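Local coordinates for DegV family protein (Eubacterium eligens, PDB 3FDJ) that is of unknown function but, as a DegV family member, probably binds a fatty acid or similar long-chain lipid, at residues D9-I14 and V81-G86; M4-D9 and I124-L129; T60-I65 and Y91-A96; T153-S158 and G270-C275. One frame throughout, in Å; residues are numbered along the deposited sequence.

Contact 1 of 4, residues D9-I14 and V81-G86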
loop_
_atom_site.group_PDB
_atom_site.type_symbol
_atom_site.label_atom_id
_atom_site.label_comp_id
_atom_site.label_asym_id
_atom_site.label_seq_id
_atom_site.Cartn_x
_atom_site.Cartn_y
_atom_site.Cartn_z
ATOM N N ASP A 9 2.450 -7.999 3.557
ATOM C CA ASP A 9 1.442 -8.453 2.635
ATOM C C ASP A 9 1.587 -7.789 1.256
ATOM O O ASP A 9 2.225 -6.736 1.094
ATOM C CB ASP A 9 0.050 -8.321 3.201
ATOM C CG ASP A 9 -0.373 -6.913 3.336
ATOM O OD1 ASP A 9 -0.512 -6.236 2.271
ATOM O OD2 ASP A 9 -0.615 -6.489 4.497
ATOM N N SER A 10 0.968 -8.426 0.269
ATOM C CA SER A 10 1.127 -8.048 -1.136
ATOM C C SER A 10 0.516 -6.681 -1.490
ATOM O O SER A 10 0.743 -6.181 -2.585
ATOM C CB SER A 10 0.536 -9.146 -2.034
ATOM O OG SER A 10 -0.882 -9.198 -1.929
ATOM N N ALA A 11 -0.219 -6.065 -0.563
ATOM C CA ALA A 11 -0.653 -4.669 -0.744
ATOM C C ALA A 11 0.531 -3.698 -0.816
ATOM O O ALA A 11 0.331 -2.544 -1.190
ATOM C CB ALA A 11 -1.613 -4.242 0.334
ATOM N N CYS A 12 1.738 -4.150 -0.470
ATOM C CA CYS A 12 2.936 -3.313 -0.605
ATOM C C CYS A 12 3.410 -3.160 -2.056
ATOM O O CYS A 12 4.284 -2.344 -2.338
ATOM C CB CYS A 12 4.068 -3.847 0.265
ATOM S SG CYS A 12 4.814 -5.330 -0.351
ATOM N N ASP A 13 2.832 -3.955 -2.961
ATOM C CA ASP A 13 3.080 -3.895 -4.426
ATOM C C ASP A 13 4.454 -4.427 -4.881
ATOM O O ASP A 13 4.706 -4.482 -6.091
ATOM C CB ASP A 13 2.901 -2.468 -5.010
ATOM C CG ASP A 13 1.542 -1.824 -4.669
ATOM O OD1 ASP A 13 0.495 -2.455 -4.946
ATOM O OD2 ASP A 13 1.535 -0.654 -4.174
ATOM N N ILE A 14 5.327 -4.822 -3.954
ATOM C CA ILE A 14 6.694 -5.228 -4.310
ATOM C C ILE A 14 6.947 -6.663 -3.892
ATOM O O ILE A 14 6.245 -7.204 -3.021
ATOM C CB ILE A 14 7.777 -4.281 -3.741
ATOM C CG1 ILE A 14 7.746 -4.217 -2.213
ATOM C CG2 ILE A 14 7.562 -2.883 -4.310
ATOM C CD1 ILE A 14 8.993 -3.613 -1.574
ATOM N N VAL A 81 5.057 -5.935 7.925
ATOM C CA VAL A 81 4.263 -4.726 7.647
ATOM C C VAL A 81 2.942 -5.137 7.012
ATOM O O VAL A 81 2.923 -5.933 6.073
ATOM C CB VAL A 81 5.034 -3.749 6.748
ATOM C CG1 VAL A 81 4.208 -2.456 6.488
ATOM C CG2 VAL A 81 6.399 -3.402 7.389
ATOM N N THR A 82 1.837 -4.646 7.557
ATOM C CA THR A 82 0.528 -5.000 7.033
ATOM C C THR A 82 -0.253 -3.777 6.566
ATOM O O THR A 82 -0.020 -2.665 6.999
ATOM C CB THR A 82 -0.375 -5.776 8.044
ATOM O OG1 THR A 82 -0.887 -4.894 9.047
ATOM C CG2 THR A 82 0.385 -6.965 8.730
ATOM N N ILE A 83 -1.177 -4.021 5.651
ATOM C CA ILE A 83 -2.193 -3.053 5.261
ATOM C C ILE A 83 -3.027 -2.699 6.506
ATOM O O ILE A 83 -3.149 -3.495 7.450
ATOM C CB ILE A 83 -3.041 -3.639 4.104
ATOM C CG1 ILE A 83 -4.179 -2.691 3.645
ATOM C CG2 ILE A 83 -3.584 -4.975 4.506
ATOM C CD1 ILE A 83 -4.718 -3.066 2.265
ATOM N N THR A 84 -3.557 -1.482 6.513
ATOM C CA THR A 84 -4.326 -0.952 7.620
ATOM C C THR A 84 -5.311 -1.928 8.275
ATOM O O THR A 84 -6.165 -2.568 7.626
ATOM C CB THR A 84 -5.077 0.332 7.201
ATOM O OG1 THR A 84 -5.885 0.768 8.296
ATOM C CG2 THR A 84 -5.938 0.106 5.951
ATOM N N ALA A 85 -5.188 -2.021 9.593
ATOM C CA ALA A 85 -6.130 -2.788 10.389
ATOM C C ALA A 85 -7.511 -2.137 10.351
ATOM O O ALA A 85 -8.509 -2.758 10.701
ATOM C CB ALA A 85 -5.630 -2.886 11.824
ATOM N N GLY A 86 -7.568 -0.886 9.917
ATOM C CA GLY A 86 -8.815 -0.162 9.810
ATOM C C GLY A 86 -9.676 -0.594 8.647
ATOM O O GLY A 86 -10.867 -0.240 8.612
#

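Contact 2 of 4, residues M4-D9 and I124-L129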
loop_
_atom_site.group_PDB
_atom_site.type_symbol
_atom_site.label_atom_id
_atom_site.label_comp_id
_atom_site.label_asym_id
_atom_site.label_seq_id
_atom_site.Cartn_x
_atom_site.Cartn_y
_atom_site.Cartn_z
HETATM N N MSE A 4 18.306 -9.811 9.768
HETATM C CA MSE A 4 16.864 -9.643 10.015
HETATM C C MSE A 4 16.041 -9.872 8.756
HETATM O O MSE A 4 16.548 -9.802 7.644
HETATM C CB MSE A 4 16.571 -8.275 10.592
HETATM C CG MSE A 4 17.433 -7.969 11.783
HETATM SE SE MSE A 4 16.758 -6.428 12.767
HETATM C CE MSE A 4 18.432 -5.925 13.559
ATOM N N ARG A 5 14.777 -10.193 8.940
ATOM C CA ARG A 5 13.888 -10.503 7.846
ATOM C C ARG A 5 12.731 -9.516 7.843
ATOM O O ARG A 5 12.105 -9.276 8.887
ATOM C CB ARG A 5 13.322 -11.901 8.016
ATOM C CG ARG A 5 12.254 -12.286 7.010
ATOM C CD ARG A 5 11.840 -13.744 7.189
ATOM N NE ARG A 5 12.872 -14.545 6.612
ATOM C CZ ARG A 5 12.824 -15.148 5.425
ATOM N NH1 ARG A 5 11.728 -15.160 4.668
ATOM N NH2 ARG A 5 13.887 -15.792 5.024
ATOM N N LEU A 6 12.435 -8.983 6.666
ATOM C CA LEU A 6 11.266 -8.148 6.443
ATOM C C LEU A 6 10.164 -8.936 5.696
ATOM O O LEU A 6 10.435 -9.639 4.727
ATOM C CB LEU A 6 11.669 -6.873 5.675
ATOM C CG LEU A 6 12.751 -6.005 6.322
ATOM C CD1 LEU A 6 13.003 -4.711 5.474
ATOM C CD2 LEU A 6 12.445 -5.673 7.775
ATOM N N VAL A 7 8.928 -8.822 6.169
ATOM C CA VAL A 7 7.784 -9.499 5.564
ATOM C C VAL A 7 6.676 -8.469 5.386
ATOM O O VAL A 7 6.507 -7.575 6.243
ATOM C CB VAL A 7 7.298 -10.674 6.456
ATOM C CG1 VAL A 7 6.112 -11.412 5.831
ATOM C CG2 VAL A 7 8.443 -11.698 6.707
ATOM N N ALA A 8 5.933 -8.561 4.285
ATOM C CA ALA A 8 4.781 -7.679 4.104
ATOM C C ALA A 8 3.705 -8.383 3.337
ATOM O O ALA A 8 3.984 -9.265 2.540
ATOM C CB ALA A 8 5.194 -6.398 3.368
ATOM N N ASP A 9 2.450 -7.999 3.557
ATOM C CA ASP A 9 1.442 -8.453 2.635
ATOM C C ASP A 9 1.587 -7.789 1.256
ATOM O O ASP A 9 2.225 -6.736 1.094
ATOM C CB ASP A 9 0.050 -8.321 3.201
ATOM C CG ASP A 9 -0.373 -6.913 3.336
ATOM O OD1 ASP A 9 -0.512 -6.236 2.271
ATOM O OD2 ASP A 9 -0.615 -6.489 4.497
ATOM N N ILE A 124 7.420 2.709 1.844
ATOM C CA ILE A 124 8.265 3.657 2.574
ATOM C C ILE A 124 8.662 3.111 3.957
ATOM O O ILE A 124 9.801 3.261 4.392
ATOM C CB ILE A 124 7.602 5.054 2.642
ATOM C CG1 ILE A 124 7.730 5.730 1.277
ATOM C CG2 ILE A 124 8.245 5.941 3.712
ATOM C CD1 ILE A 124 7.187 7.177 1.194
ATOM N N ILE A 125 7.724 2.497 4.651
ATOM C CA ILE A 125 8.032 1.860 5.935
ATOM C C ILE A 125 9.111 0.769 5.759
ATOM O O ILE A 125 10.111 0.750 6.470
ATOM C CB ILE A 125 6.756 1.307 6.598
ATOM C CG1 ILE A 125 5.847 2.473 6.981
ATOM C CG2 ILE A 125 7.097 0.454 7.831
ATOM C CD1 ILE A 125 4.403 2.079 7.342
ATOM N N LEU A 126 8.905 -0.109 4.792
ATOM C CA LEU A 126 9.849 -1.203 4.519
ATOM C C LEU A 126 11.236 -0.665 4.207
ATOM O O LEU A 126 12.236 -1.191 4.712
ATOM C CB LEU A 126 9.346 -2.064 3.371
ATOM C CG LEU A 126 8.186 -2.968 3.731
ATOM C CD1 LEU A 126 7.469 -3.419 2.468
ATOM C CD2 LEU A 126 8.685 -4.178 4.535
ATOM N N GLU A 127 11.295 0.400 3.404
ATOM C CA GLU A 127 12.573 0.996 3.069
ATOM C C GLU A 127 13.277 1.630 4.274
ATOM O O GLU A 127 14.508 1.660 4.336
ATOM C CB GLU A 127 12.444 2.004 1.943
ATOM C CG GLU A 127 12.082 1.381 0.588
ATOM C CD GLU A 127 12.017 2.419 -0.505
ATOM O OE1 GLU A 127 12.766 3.423 -0.399
ATOM O OE2 GLU A 127 11.247 2.239 -1.469
ATOM N N GLN A 128 12.505 2.175 5.203
ATOM C CA GLN A 128 13.094 2.756 6.392
ATOM C C GLN A 128 13.615 1.676 7.338
ATOM O O GLN A 128 14.665 1.865 7.962
ATOM C CB GLN A 128 12.122 3.687 7.111
ATOM C CG GLN A 128 12.756 4.456 8.251
ATOM C CD GLN A 128 13.841 5.433 7.833
ATOM O OE1 GLN A 128 13.969 5.814 6.664
ATOM N NE2 GLN A 128 14.640 5.840 8.806
ATOM N N LEU A 129 12.898 0.556 7.424
ATOM C CA LEU A 129 13.342 -0.594 8.195
ATOM C C LEU A 129 14.679 -1.064 7.607
ATOM O O LEU A 129 15.662 -1.280 8.349
ATOM C CB LEU A 129 12.321 -1.715 8.166
ATOM C CG LEU A 129 11.037 -1.471 8.977
ATOM C CD1 LEU A 129 9.986 -2.536 8.620
ATOM C CD2 LEU A 129 11.377 -1.399 10.482
#

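Contact 3 of 4, residues T60-I65 and Y91-A96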
loop_
_atom_site.group_PDB
_atom_site.type_symbol
_atom_site.label_atom_id
_atom_site.label_comp_id
_atom_site.label_asym_id
_atom_site.label_seq_id
_atom_site.Cartn_x
_atom_site.Cartn_y
_atom_site.Cartn_z
ATOM N N THR A 60 -12.112 -9.841 -1.707
ATOM C CA THR A 60 -10.732 -10.066 -1.367
ATOM C C THR A 60 -10.632 -10.821 -0.047
ATOM O O THR A 60 -11.549 -10.790 0.775
ATOM C CB THR A 60 -9.912 -8.741 -1.298
ATOM O OG1 THR A 60 -10.457 -7.858 -0.301
ATOM C CG2 THR A 60 -9.931 -8.047 -2.670
ATOM N N ALA A 61 -9.506 -11.488 0.150
ATOM C CA ALA A 61 -9.260 -12.239 1.379
ATOM C C ALA A 61 -7.837 -12.002 1.853
ATOM O O ALA A 61 -6.912 -11.924 1.041
ATOM C CB ALA A 61 -9.479 -13.719 1.137
ATOM N N CYS A 62 -7.660 -11.944 3.172
ATOM C CA CYS A 62 -6.317 -11.802 3.747
ATOM C C CYS A 62 -5.573 -13.149 3.663
ATOM O O CYS A 62 -6.187 -14.193 3.359
ATOM C CB CYS A 62 -6.418 -11.303 5.180
ATOM S SG CYS A 62 -7.075 -12.512 6.271
ATOM N N PRO A 63 -4.250 -13.156 3.918
ATOM C CA PRO A 63 -3.525 -14.429 3.826
ATOM C C PRO A 63 -3.861 -15.391 4.964
ATOM O O PRO A 63 -4.196 -14.958 6.062
ATOM C CB PRO A 63 -2.057 -14.006 3.964
ATOM C CG PRO A 63 -2.041 -12.529 3.672
ATOM C CD PRO A 63 -3.344 -12.036 4.206
ATOM N N GLY A 64 -3.744 -16.682 4.689
ATOM C CA GLY A 64 -3.884 -17.695 5.724
ATOM C C GLY A 64 -2.716 -17.704 6.692
ATOM O O GLY A 64 -1.603 -17.272 6.365
ATOM N N ILE A 65 -2.968 -18.211 7.895
ATOM C CA ILE A 65 -1.891 -18.335 8.877
ATOM C C ILE A 65 -0.723 -19.139 8.310
ATOM O O ILE A 65 0.444 -18.794 8.568
ATOM C CB ILE A 65 -2.414 -18.897 10.238
ATOM C CG1 ILE A 65 -3.289 -17.808 10.914
ATOM C CG2 ILE A 65 -1.212 -19.355 11.127
ATOM C CD1 ILE A 65 -4.202 -18.224 12.120
ATOM N N TYR A 91 -3.904 -7.501 9.373
ATOM C CA TYR A 91 -3.170 -7.315 10.633
ATOM C C TYR A 91 -3.491 -8.433 11.644
ATOM O O TYR A 91 -2.594 -9.033 12.234
ATOM C CB TYR A 91 -3.460 -5.931 11.211
ATOM C CG TYR A 91 -2.834 -5.702 12.580
ATOM C CD1 TYR A 91 -1.495 -5.340 12.697
ATOM C CD2 TYR A 91 -3.558 -5.864 13.738
ATOM C CE1 TYR A 91 -0.916 -5.129 13.946
ATOM C CE2 TYR A 91 -2.990 -5.653 14.982
ATOM C CZ TYR A 91 -1.672 -5.276 15.079
ATOM O OH TYR A 91 -1.111 -5.061 16.316
ATOM N N ASN A 92 -4.771 -8.727 11.851
ATOM C CA ASN A 92 -5.147 -9.792 12.756
ATOM C C ASN A 92 -4.567 -11.148 12.327
ATOM O O ASN A 92 -4.137 -11.932 13.194
ATOM C CB ASN A 92 -6.661 -9.916 12.900
ATOM C CG ASN A 92 -7.286 -8.783 13.661
ATOM O OD1 ASN A 92 -6.594 -7.991 14.344
ATOM N ND2 ASN A 92 -8.632 -8.700 13.580
ATOM N N SER A 93 -4.580 -11.439 11.014
ATOM C CA SER A 93 -4.057 -12.722 10.525
ATOM C C SER A 93 -2.555 -12.818 10.820
ATOM O O SER A 93 -2.044 -13.894 11.185
ATOM C CB SER A 93 -4.365 -12.950 9.017
ATOM O OG SER A 93 -3.645 -12.089 8.145
ATOM N N ALA A 94 -1.859 -11.695 10.659
ATOM C CA ALA A 94 -0.417 -11.641 10.937
ATOM C C ALA A 94 -0.136 -11.812 12.445
ATOM O O ALA A 94 0.824 -12.479 12.832
ATOM C CB ALA A 94 0.193 -10.333 10.416
HETATM N N MSE A 95 -0.965 -11.191 13.282
HETATM C CA MSE A 95 -0.843 -11.371 14.745
HETATM C C MSE A 95 -1.122 -12.814 15.155
HETATM O O MSE A 95 -0.444 -13.352 16.039
HETATM C CB MSE A 95 -1.757 -10.410 15.499
HETATM C CG MSE A 95 -1.371 -8.964 15.390
HETATM SE SE MSE A 95 0.258 -8.624 16.378
HETATM C CE MSE A 95 -0.354 -8.835 18.212
ATOM N N ALA A 96 -2.098 -13.447 14.518
ATOM C CA ALA A 96 -2.392 -14.845 14.788
ATOM C C ALA A 96 -1.210 -15.749 14.402
ATOM O O ALA A 96 -0.833 -16.678 15.138
ATOM C CB ALA A 96 -3.701 -15.262 14.050
#

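Contact 4 of 4, residues T153-S158 and G270-C275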
loop_
_atom_site.group_PDB
_atom_site.type_symbol
_atom_site.label_atom_id
_atom_site.label_comp_id
_atom_site.label_asym_id
_atom_site.label_seq_id
_atom_site.Cartn_x
_atom_site.Cartn_y
_atom_site.Cartn_z
ATOM N N THR A 153 4.930 10.529 7.703
ATOM C CA THR A 153 4.635 10.019 6.361
ATOM C C THR A 153 3.134 10.216 6.072
ATOM O O THR A 153 2.330 10.233 7.000
ATOM C CB THR A 153 5.013 8.513 6.165
ATOM O OG1 THR A 153 4.200 7.687 7.009
ATOM C CG2 THR A 153 6.501 8.256 6.471
ATOM N N ARG A 154 2.775 10.373 4.793
ATOM C CA ARG A 154 1.406 10.568 4.369
ATOM C C ARG A 154 1.139 9.801 3.096
ATOM O O ARG A 154 2.072 9.447 2.373
ATOM C CB ARG A 154 1.126 12.034 4.094
ATOM C CG ARG A 154 1.166 12.930 5.334
ATOM C CD ARG A 154 0.033 12.660 6.340
ATOM N NE ARG A 154 -1.290 12.798 5.737
ATOM C CZ ARG A 154 -1.973 13.926 5.567
ATOM N NH1 ARG A 154 -1.495 15.093 5.988
ATOM N NH2 ARG A 154 -3.183 13.879 4.990
ATOM N N LEU A 155 -0.139 9.577 2.821
ATOM C CA LEU A 155 -0.570 8.964 1.587
ATOM C C LEU A 155 -1.698 9.762 0.966
ATOM O O LEU A 155 -2.631 10.171 1.659
ATOM C CB LEU A 155 -1.041 7.525 1.828
ATOM C CG LEU A 155 -1.576 6.788 0.591
ATOM C CD1 LEU A 155 -1.164 5.309 0.647
ATOM C CD2 LEU A 155 -3.068 6.928 0.453
ATOM N N PHE A 156 -1.633 9.932 -0.347
ATOM C CA PHE A 156 -2.725 10.503 -1.110
ATOM C C PHE A 156 -3.014 9.607 -2.304
ATOM O O PHE A 156 -2.112 8.908 -2.815
ATOM C CB PHE A 156 -2.373 11.913 -1.590
ATOM C CG PHE A 156 -2.129 12.884 -0.482
ATOM C CD1 PHE A 156 -3.200 13.473 0.200
ATOM C CD2 PHE A 156 -0.834 13.185 -0.077
ATOM C CE1 PHE A 156 -2.977 14.339 1.260
ATOM C CE2 PHE A 156 -0.615 14.072 0.971
ATOM C CZ PHE A 156 -1.681 14.640 1.644
ATOM N N CYS A 157 -4.255 9.628 -2.771
ATOM C CA CYS A 157 -4.618 8.836 -3.927
ATOM C C CYS A 157 -5.558 9.621 -4.821
ATOM O O CYS A 157 -6.199 10.563 -4.377
ATOM C CB CYS A 157 -5.241 7.507 -3.516
ATOM S SG CYS A 157 -6.749 7.653 -2.610
ATOM N N SER A 158 -5.606 9.231 -6.080
ATOM C CA SER A 158 -6.627 9.710 -7.004
ATOM C C SER A 158 -7.202 8.514 -7.752
ATOM O O SER A 158 -6.473 7.797 -8.457
ATOM C CB SER A 158 -6.024 10.719 -7.971
ATOM O OG SER A 158 -7.041 11.250 -8.808
ATOM N N GLY A 270 -5.964 4.404 -11.591
ATOM C CA GLY A 270 -5.702 4.901 -10.261
ATOM C C GLY A 270 -4.238 5.173 -9.967
ATOM O O GLY A 270 -3.320 4.527 -10.543
ATOM N N ILE A 271 -4.025 6.153 -9.082
ATOM C CA ILE A 271 -2.707 6.533 -8.579
ATOM C C ILE A 271 -2.728 6.497 -7.053
ATOM O O ILE A 271 -3.725 6.888 -6.442
ATOM C CB ILE A 271 -2.350 7.969 -9.020
ATOM C CG1 ILE A 271 -2.185 8.046 -10.546
ATOM C CG2 ILE A 271 -1.105 8.475 -8.282
ATOM C CD1 ILE A 271 -0.991 7.313 -11.066
ATOM N N ILE A 272 -1.645 6.037 -6.436
ATOM C CA ILE A 272 -1.462 6.197 -4.995
ATOM C C ILE A 272 -0.039 6.695 -4.758
ATOM O O ILE A 272 0.905 6.183 -5.351
ATOM C CB ILE A 272 -1.647 4.880 -4.221
ATOM C CG1 ILE A 272 -2.875 4.091 -4.695
ATOM C CG2 ILE A 272 -1.710 5.175 -2.722
ATOM C CD1 ILE A 272 -2.985 2.715 -4.034
ATOM N N LEU A 273 0.112 7.685 -3.894
ATOM C CA LEU A 273 1.420 8.187 -3.563
ATOM C C LEU A 273 1.637 8.306 -2.085
ATOM O O LEU A 273 0.707 8.540 -1.319
ATOM C CB LEU A 273 1.736 9.511 -4.265
ATOM C CG LEU A 273 1.262 10.860 -3.789
ATOM C CD1 LEU A 273 2.084 11.367 -2.553
ATOM C CD2 LEU A 273 1.399 11.863 -4.950
ATOM N N SER A 274 2.870 8.097 -1.678
ATOM C CA SER A 274 3.250 8.315 -0.311
ATOM C C SER A 274 4.533 9.111 -0.215
ATOM O O SER A 274 5.390 9.046 -1.113
ATOM C CB SER A 274 3.363 6.983 0.422
ATOM O OG SER A 274 3.605 7.214 1.795
ATOM N N CYS A 275 4.656 9.891 0.861
ATOM C CA CYS A 275 5.842 10.728 1.057
ATOM C C CYS A 275 6.227 10.862 2.512
ATOM O O CYS A 275 5.390 10.728 3.402
ATOM C CB CYS A 275 5.621 12.115 0.477
ATOM S SG CYS A 275 4.285 13.026 1.214
#

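Contact 1 of 4, residues D9-I14 and V81-G86
D9 closes strand 5-9 with an Asx turn and also holds the neighbouring strand end, at V81 and I83. The backbone pairs first, D9 N donating to V81 O at 3.3 Å. Each carboxylate oxygen then has its own N-H: OD2 accepts from I83 N through its syn lone pair (2.8 Å, N-H...O 162°), while OD1 accepts from A11 N through its anti lone pair (2.9 Å), which makes the Asx turn. Two bonds, one to the turn after strand 5-9 and one to I83 just past strand 77-82, should hold the group against rotation, and aspartate suits the place because both its oxygens are acceptors. The D9 side chain crosses that of I83 at about a right angle, and I83, in one of its two conformers, brings CD1 to within 3.8 Å of A11 CB, where a small methyl fits. An alanine in place of D9 would probably leave the N-H groups of A11 and I83 without their carboxylate acceptor and the turn freer to move. A carboxylate that caps its own turn and grips the next parallel strand is at home in an alpha/beta domain, where the C-terminal strand ends commonly border the ligand site.

Contact 2 of 4, residues M4-D9 and I124-L129
L6 and A8 project from strand 5-9 as a large and a small bump toward helix 120-134, which answers with L126 and L129. Over these short segments the strand and helix run antiparallel (176°), their axes 9.9 Å apart, a spacing filled by apolar side chains with no hydrogen bond across it. The two methyls of L6 are divided between separate places on the helix. CD1 rests 3.7 Å from L126 O, against the helix backbone, whereas CD2 meets L129 CB at 4.0 Å; the L6 and L129 side chains cross obliquely. Chi1 (-57°) sets CG of L6 beside the backbone N, and the two methyls it carries meet the helix. The fork of L126 has its CD1 3.9 Å from A8 CB and its CD2 4.2 Å from L6 CB, so it reaches two successive residues of one sheet face, and the shortness of alanine makes the hollow into which CD1 fits. V7, between them, turns its side chain to the other face. Branched leucines suit positions 6 and 126 because each touches two partners at once. An alanine in place of L6 would keep CB on L126 but would probably open a gap beside L126 O and L129, where both methyls had been. Around this core, L6 also packs on F79, L17 and M20, and V81 of the adjacent strand 77-82 touches L126. Helix 120-134 thus packs on the sheet and is flanked by helix 139-150, where I142 touches L129.

Contact 3 of 4, residues T60-I65 and Y91-A96
S93 packs against C62 and P63 of the extended loop after strand 59-61, while I65 reaches past it to A96. The contact has no hydrogen bond between its two segments and rests on van der Waals fit of two kinds. The first is mixed packing around a small polar residue. S93 CB lies 3.6 Å from P63 O and 3.9 Å from C62 SG. The hydroxyl finds its hydrogen-bond partners elsewhere, in T90 O one turn back and W68 NE1. A serine suits the site because it is small enough for the loop to pass close by and can still bond to both. The second kind is apolar. I65 CD1 meets A96 CB at 3.6 Å, the longer branch of I65 ending on a short methyl one turn after S93. G64, just before I65, occupies the N-cap position of helix 65-72. The contact thus sets the start of that helix and the loop before it against helix 90-102 near the protein surface. A94 and Y91 of helix 90-102 pack instead on T82 and V112 of strands 77-82 and 109-114, while P63 touches V25 and L27 of strand 21-30.

Contact 4 of 4, residues T153-S158 and G270-C275
F156 and L273, paired on adjacent antiparallel strands, sit side by side on one sheet face, the L273 methyl CD1 lying at the edge of the phenyl ring, near its plane, 4.2 Å from F156 CD2. F156 CZ in turn stands 3.7 Å above one face of the R154 guanidinium, offset toward its rim, while R154 NH2 is hydrogen-bonded to T189 OG1. On the opposite sheet face L155 and I272 cross tightly, L155 CD1 only 3.4 Å from I272 CG2, which is tighter than usual carbon contact. Three hydrogen-bonded pairs join the backbones: R154 with C275, F156 with L273, and S158 with I271. A further donor is added at one end. S274 OG, anti to its backbone N (chi1 -174°), gives a 2.8 Å bond to R154 O from above the carbonyl plane, and that oxygen also accepts from C275 N. Serine fits because its hydroxyl can turn back onto the sheet. L215 of helix 205-219 covers F156, and Q121 of helix 120-134 reaches S274. The chemistry is that of a buried sheet interior: the main chain bonds alternately across this pair and outward to the flanking strands, and largely apolar side chains pack against helices on both faces.

Overall arrangement
Contacts 1 and 2 share D9 and adjoin through strands 5-9 and 77-82, where V81 N lies 2.8 Å from V7 O, a probable hydrogen bond. Contact 3 meets contact 1 on the other face of that sheet, T82 CG2 touching A94 CB at 3.8 Å. Contact 4 belongs to the second sheet and is joined to contact 2 by helix 120-134, I124 CD1 coming within 3.5 Å of S274 O; its centre is about 24 Å from that of contact 3. Hexaethylene glycol, probably from the crystallisation liquor, lies about 4 Å from the side chains of I83, C62 and L155, in contacts 1, 3 and 4, consistent with a pocket for a long chain.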